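Local coordinates for threonine synthase (Brucella melitensis bv. 1, PDB 4F4F), which probably catalyses the pyridoxal-phosphate-dependent conversion of O-phospho-L-homoserine and water to L-threonine and phosphate, the last step of threonine biosynthesis, at residues Val236-Thr241 with Val410-Ala415; Val93-Gln98 with Leu108-Thr113. All blocks are in the same frame, centred on the assembly; numbering follows the deposited sequence.

Contact 1 of 2, residues Val236-Thr241 with Val410-Ala415; sequences VVYYFT and VVLATA. With PLP (pyridoxal-5'-phosphate), chain C.
Helix-on-sheet packing next to the cofactor pocket brings Y238 and Y239, neighbours on helix 236-245, against L412 of strand 409-413. One methyl of the leucine, CD2, touches both tyrosines. It comes within 3.9 Å of CE1 of Y238 and lies 3.5 Å from OH of Y239, meeting each ring obliquely, and the leucine side chain crosses both tyrosines at about a right angle. In Y239, CG lies beside the backbone N and opposite the carbonyl carbon (chi1 -68°), which carries the end of this ring nearer to the strand than its first bond would suggest. The contact is small, 111 Å² in all, and buried. Its two phenolic groups are satisfied elsewhere, that of Y239 by a hydrogen bond with the main-chain oxygen of D264 and that of Y238 by one with Q235. Strand 409-413 is an inner strand of the mixed sheet in the pyridoxal-phosphate-binding part of the chain, running parallel to strands 103-107 and 253-258 on its two sides. Where it ends, the chain passes directly into the cofactor pocket. T414 OG1 donates a hydrogen bond of 2.7 Å to the pyridine nitrogen N1 of PLP, a position reached with OG1 between the backbone N and the carbonyl carbon (chi1 51°). A415 adds an apolar touch, its CB 3.7 Å from the ring methyl C2A. PLP is also hydrogen-bonded by the main-chain nitrogens of G260, N261, F262 and D264, so D264 is a partner of both the cofactor and Y239.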
# COMPACT_ATOMS: atom_id res chain seq x y z
N VAL A 236 -3.46 -8.41 -3.52
CA VAL A 236 -4.53 -9.40 -3.68
C VAL A 236 -4.07 -10.78 -3.16
O VAL A 236 -4.85 -11.52 -2.56
CB VAL A 236 -4.95 -9.50 -5.16
CG1 VAL A 236 -6.02 -10.60 -5.34
CG2 VAL A 236 -5.47 -8.17 -5.67
N VAL A 237 -2.78 -11.07 -3.31
CA VAL A 237 -2.26 -12.38 -3.06
C VAL A 237 -2.48 -12.83 -1.61
O VAL A 237 -2.92 -13.95 -1.36
CB VAL A 237 -0.77 -12.49 -3.44
CG1 VAL A 237 -0.26 -13.89 -3.13
CG2 VAL A 237 -0.57 -12.19 -4.96
N TYR A 238 -2.15 -11.97 -0.65
CA TYR A 238 -2.16 -12.44 0.73
C TYR A 238 -3.58 -12.67 1.28
O TYR A 238 -3.76 -13.40 2.24
CB TYR A 238 -1.29 -11.62 1.65
CG TYR A 238 -1.53 -10.15 1.62
CD1 TYR A 238 -2.66 -9.61 2.18
CD2 TYR A 238 -0.56 -9.29 1.15
CE1 TYR A 238 -2.86 -8.23 2.18
CE2 TYR A 238 -0.75 -7.93 1.17
CZ TYR A 238 -1.90 -7.41 1.67
OH TYR A 238 -2.06 -6.02 1.68
N TYR A 239 -4.57 -12.08 0.62
CA TYR A 239 -5.96 -12.45 0.94
C TYR A 239 -6.23 -13.90 0.56
O TYR A 239 -6.75 -14.66 1.37
CB TYR A 239 -6.95 -11.53 0.26
CG TYR A 239 -6.90 -10.16 0.81
CD1 TYR A 239 -7.67 -9.81 1.90
CD2 TYR A 239 -6.09 -9.19 0.24
CE1 TYR A 239 -7.63 -8.53 2.41
CE2 TYR A 239 -6.01 -7.91 0.77
CZ TYR A 239 -6.81 -7.60 1.85
OH TYR A 239 -6.79 -6.34 2.35
N PHE A 240 -5.79 -14.32 -0.62
CA PHE A 240 -5.84 -15.72 -0.98
C PHE A 240 -5.04 -16.65 -0.04
O PHE A 240 -5.56 -17.68 0.41
CB PHE A 240 -5.36 -15.95 -2.43
CG PHE A 240 -6.43 -15.63 -3.47
CD1 PHE A 240 -6.65 -14.33 -3.90
CD2 PHE A 240 -7.18 -16.64 -4.03
CE1 PHE A 240 -7.59 -14.05 -4.87
CE2 PHE A 240 -8.15 -16.35 -4.98
CZ PHE A 240 -8.35 -15.07 -5.40
N THR A 241 -3.79 -16.31 0.23
CA THR A 241 -2.95 -17.23 1.02
C THR A 241 -3.48 -17.37 2.46
O THR A 241 -3.55 -18.48 3.01
CB THR A 241 -1.47 -16.85 0.96
OG1 THR A 241 -1.26 -15.54 1.54
CG2 THR A 241 -0.95 -16.93 -0.51
N VAL A 410 -9.31 -12.31 10.12
CA VAL A 410 -7.93 -12.07 9.89
C VAL A 410 -7.73 -10.56 9.95
O VAL A 410 -8.39 -9.80 9.20
CB VAL A 410 -7.53 -12.59 8.52
CG1 VAL A 410 -6.08 -12.22 8.24
CG2 VAL A 410 -7.77 -14.11 8.44
N VAL A 411 -6.87 -10.13 10.85
CA VAL A 411 -6.54 -8.72 11.00
C VAL A 411 -5.17 -8.53 10.39
O VAL A 411 -4.23 -9.21 10.76
CB VAL A 411 -6.47 -8.31 12.49
CG1 VAL A 411 -6.18 -6.84 12.64
CG2 VAL A 411 -7.76 -8.69 13.24
N LEU A 412 -5.05 -7.60 9.47
CA LEU A 412 -3.78 -7.27 8.84
C LEU A 412 -2.90 -6.47 9.79
O LEU A 412 -3.28 -5.36 10.25
CB LEU A 412 -4.00 -6.50 7.53
CG LEU A 412 -4.30 -7.24 6.24
CD1 LEU A 412 -5.34 -8.33 6.42
CD2 LEU A 412 -4.58 -6.30 5.04
N ALA A 413 -1.74 -7.03 10.10
CA ALA A 413 -0.70 -6.33 10.83
C ALA A 413 0.27 -5.68 9.83
O ALA A 413 1.07 -6.34 9.20
CB ALA A 413 0.01 -7.27 11.81
N THR A 414 0.20 -4.36 9.73
CA THR A 414 0.81 -3.64 8.64
C THR A 414 2.22 -3.12 8.92
O THR A 414 2.86 -2.64 8.02
CB THR A 414 -0.09 -2.45 8.23
OG1 THR A 414 -0.43 -1.68 9.38
CG2 THR A 414 -1.43 -2.94 7.61
N ALA A 415 2.69 -3.20 10.16
CA ALA A 415 4.08 -2.83 10.51
C ALA A 415 4.52 -3.59 11.73
O ALA A 415 3.70 -3.92 12.56
CB ALA A 415 4.20 -1.34 10.81
N1 PLP C . -0.59 0.75 8.11
C2 PLP C . 0.75 0.98 7.81
C2A PLP C . 1.90 0.56 8.69
C3 PLP C . 1.09 1.67 6.53
O3 PLP C . 2.42 1.90 6.22
C4 PLP C . -0.06 2.10 5.65
C4A PLP C . 0.14 2.79 4.34
C5 PLP C . -1.45 1.78 6.07
C6 PLP C . -1.62 1.10 7.29
C5A PLP C . -2.62 2.17 5.14
O4P PLP C . -2.61 1.47 3.83
P PLP C . -3.58 1.82 2.54
O1P PLP C . -5.00 1.85 3.11
O2P PLP C . -3.09 3.18 2.08
O3P PLP C . -3.38 0.75 1.49

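Contact 2 of 2, residues Val93-Gln98 with Leu108-Thr113; sequences VCPLVQ and LFHGPT
A water-bridged loop contact joins the approach to edge strand 96-100 with the turn that leaves strand 103-107, at the open end of an antiparallel beta hairpin. The segments are nearest where C94 faces L108, their CA atoms 5.4 Å apart. Here SG of C94 packs on the methyl CD2 of L108 at 3.6 Å. The CB of L108 points away from the other segment, but its branched end swings back to meet the cysteine, CG lying opposite the carbonyl carbon (chi1 -55°). Further along, P95 crosses the H110 imidazole obliquely: its CD is 3.6 Å from H110 CD2, while its CG lies 3.7 Å from H110 NE2. That nitrogen is hydrogen-bonded to E107, the last residue of strand 103-107, which helps to fix the rotation of the ring beside the proline. F109 CD1 lies over one face of the same imidazole, offset toward its rim. No direct hydrogen bond spans the segments; a water does the joining, donating to V93 O at 2.8 Å and accepting from H110 N at 2.9 Å. Outside the contact, L108 also packs on L412 and F116, the latter a residue of the PLP pocket, and its side chain is about 8 Å from the cofactor. With sulfur set on methyl and proline carbons on the imidazole, the two loop segments are held at a separation too wide for direct backbone pairing at V93 and H110, and the polar link between these two residues is made through one water.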
# COMPACT_ATOMS: atom_id res chain seq x y z
N VAL A 93 6.18 -16.05 3.83
CA VAL A 93 6.13 -14.66 3.31
C VAL A 93 5.25 -13.79 4.21
O VAL A 93 5.76 -12.85 4.81
CB VAL A 93 5.76 -14.54 1.81
CG1 VAL A 93 5.82 -13.09 1.32
CG2 VAL A 93 6.69 -15.45 0.98
N CYS A 94 3.95 -14.10 4.29
CA CYS A 94 2.98 -13.41 5.13
C CYS A 94 2.29 -14.43 6.06
O CYS A 94 1.26 -15.00 5.70
CB CYS A 94 1.94 -12.72 4.25
SG CYS A 94 2.61 -11.46 3.12
N PRO A 95 2.84 -14.67 7.25
CA PRO A 95 2.30 -15.76 8.10
C PRO A 95 1.17 -15.30 9.02
O PRO A 95 1.11 -14.12 9.36
CB PRO A 95 3.48 -16.14 8.94
CG PRO A 95 4.24 -14.85 9.10
CD PRO A 95 4.10 -14.14 7.78
N LEU A 96 0.29 -16.22 9.38
CA LEU A 96 -0.72 -15.98 10.42
C LEU A 96 -0.17 -16.30 11.81
O LEU A 96 0.59 -17.25 11.99
CB LEU A 96 -1.98 -16.81 10.15
CG LEU A 96 -2.80 -16.48 8.90
CD1 LEU A 96 -3.80 -17.62 8.60
CD2 LEU A 96 -3.51 -15.14 9.02
N VAL A 97 -0.59 -15.51 12.81
CA VAL A 97 -0.38 -15.82 14.22
C VAL A 97 -1.76 -15.75 14.86
O VAL A 97 -2.44 -14.74 14.73
CB VAL A 97 0.60 -14.81 14.87
CG1 VAL A 97 0.67 -15.04 16.40
CG2 VAL A 97 1.97 -14.95 14.23
N GLN A 98 -2.22 -16.84 15.47
CA GLN A 98 -3.55 -16.85 16.10
C GLN A 98 -3.54 -16.03 17.36
O GLN A 98 -2.64 -16.20 18.18
CB GLN A 98 -3.94 -18.27 16.45
CG GLN A 98 -5.38 -18.39 16.91
CD GLN A 98 -5.84 -19.83 16.96
OE1 GLN A 98 -5.03 -20.77 16.79
NE2 GLN A 98 -7.14 -20.03 17.19
N LEU A 108 2.26 -8.71 7.86
CA LEU A 108 2.78 -8.20 6.59
C LEU A 108 4.13 -7.50 6.70
O LEU A 108 4.51 -6.68 5.83
CB LEU A 108 1.73 -7.29 5.96
CG LEU A 108 0.35 -7.92 5.77
CD1 LEU A 108 -0.61 -6.86 5.17
CD2 LEU A 108 0.47 -9.19 4.92
N PHE A 109 4.86 -7.78 7.79
CA PHE A 109 6.04 -7.01 8.15
C PHE A 109 7.35 -7.80 8.18
O PHE A 109 8.32 -7.38 8.80
CB PHE A 109 5.81 -6.28 9.50
CG PHE A 109 5.40 -7.19 10.64
CD1 PHE A 109 6.30 -8.11 11.19
CD2 PHE A 109 4.14 -7.09 11.23
CE1 PHE A 109 5.93 -8.94 12.29
CE2 PHE A 109 3.77 -7.90 12.29
CZ PHE A 109 4.68 -8.82 12.83
N HIS A 110 7.40 -8.94 7.48
CA HIS A 110 8.65 -9.70 7.37
C HIS A 110 9.54 -9.32 6.21
O HIS A 110 10.60 -9.94 5.99
CB HIS A 110 8.34 -11.18 7.37
CG HIS A 110 7.74 -11.64 8.68
ND1 HIS A 110 8.49 -11.97 9.74
CD2 HIS A 110 6.42 -11.76 9.08
CE1 HIS A 110 7.70 -12.30 10.76
NE2 HIS A 110 6.42 -12.18 10.35
N GLY A 111 9.15 -8.29 5.47
CA GLY A 111 9.93 -7.82 4.34
C GLY A 111 10.99 -6.81 4.77
O GLY A 111 11.10 -6.50 5.96
N PRO A 112 11.74 -6.27 3.79
CA PRO A 112 12.96 -5.51 4.03
C PRO A 112 12.81 -4.27 4.86
O PRO A 112 13.80 -3.84 5.43
CB PRO A 112 13.43 -5.12 2.61
CG PRO A 112 12.84 -6.14 1.75
CD PRO A 112 11.52 -6.49 2.35
N THR A 113 11.60 -3.69 4.95
CA THR A 113 11.41 -2.49 5.79
C THR A 113 10.40 -2.68 6.90
O THR A 113 9.90 -1.70 7.47
CB THR A 113 11.07 -1.19 4.97
OG1 THR A 113 9.76 -1.26 4.41
CG2 THR A 113 12.13 -0.92 3.92
O HOH W 1 5.29 -10.38 6.01

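Overall arrangement
Both contacts reach the mixed sheet next to the cofactor site, their centres about 9 Å apart. Contact 1 is wholly buried and packs a helix against an inner strand through van der Waals touches, with no hydrogen bond across the segments; contact 2, farther from the chain centre and beside the edge strand, is largely buried, with P95 and H110 partly exposed, and adds a bridging water. They meet through L108: its backbone N lies 3.0 Å from A413 O, a probable hydrogen bond, and its CD1 packs 3.8 Å from CZ of Y238. F109 extends the junction, its CD2 lying 3.5 Å from A415 O. Only the 410-415 segment touches PLP directly, the 108-113 segment standing one layer behind it.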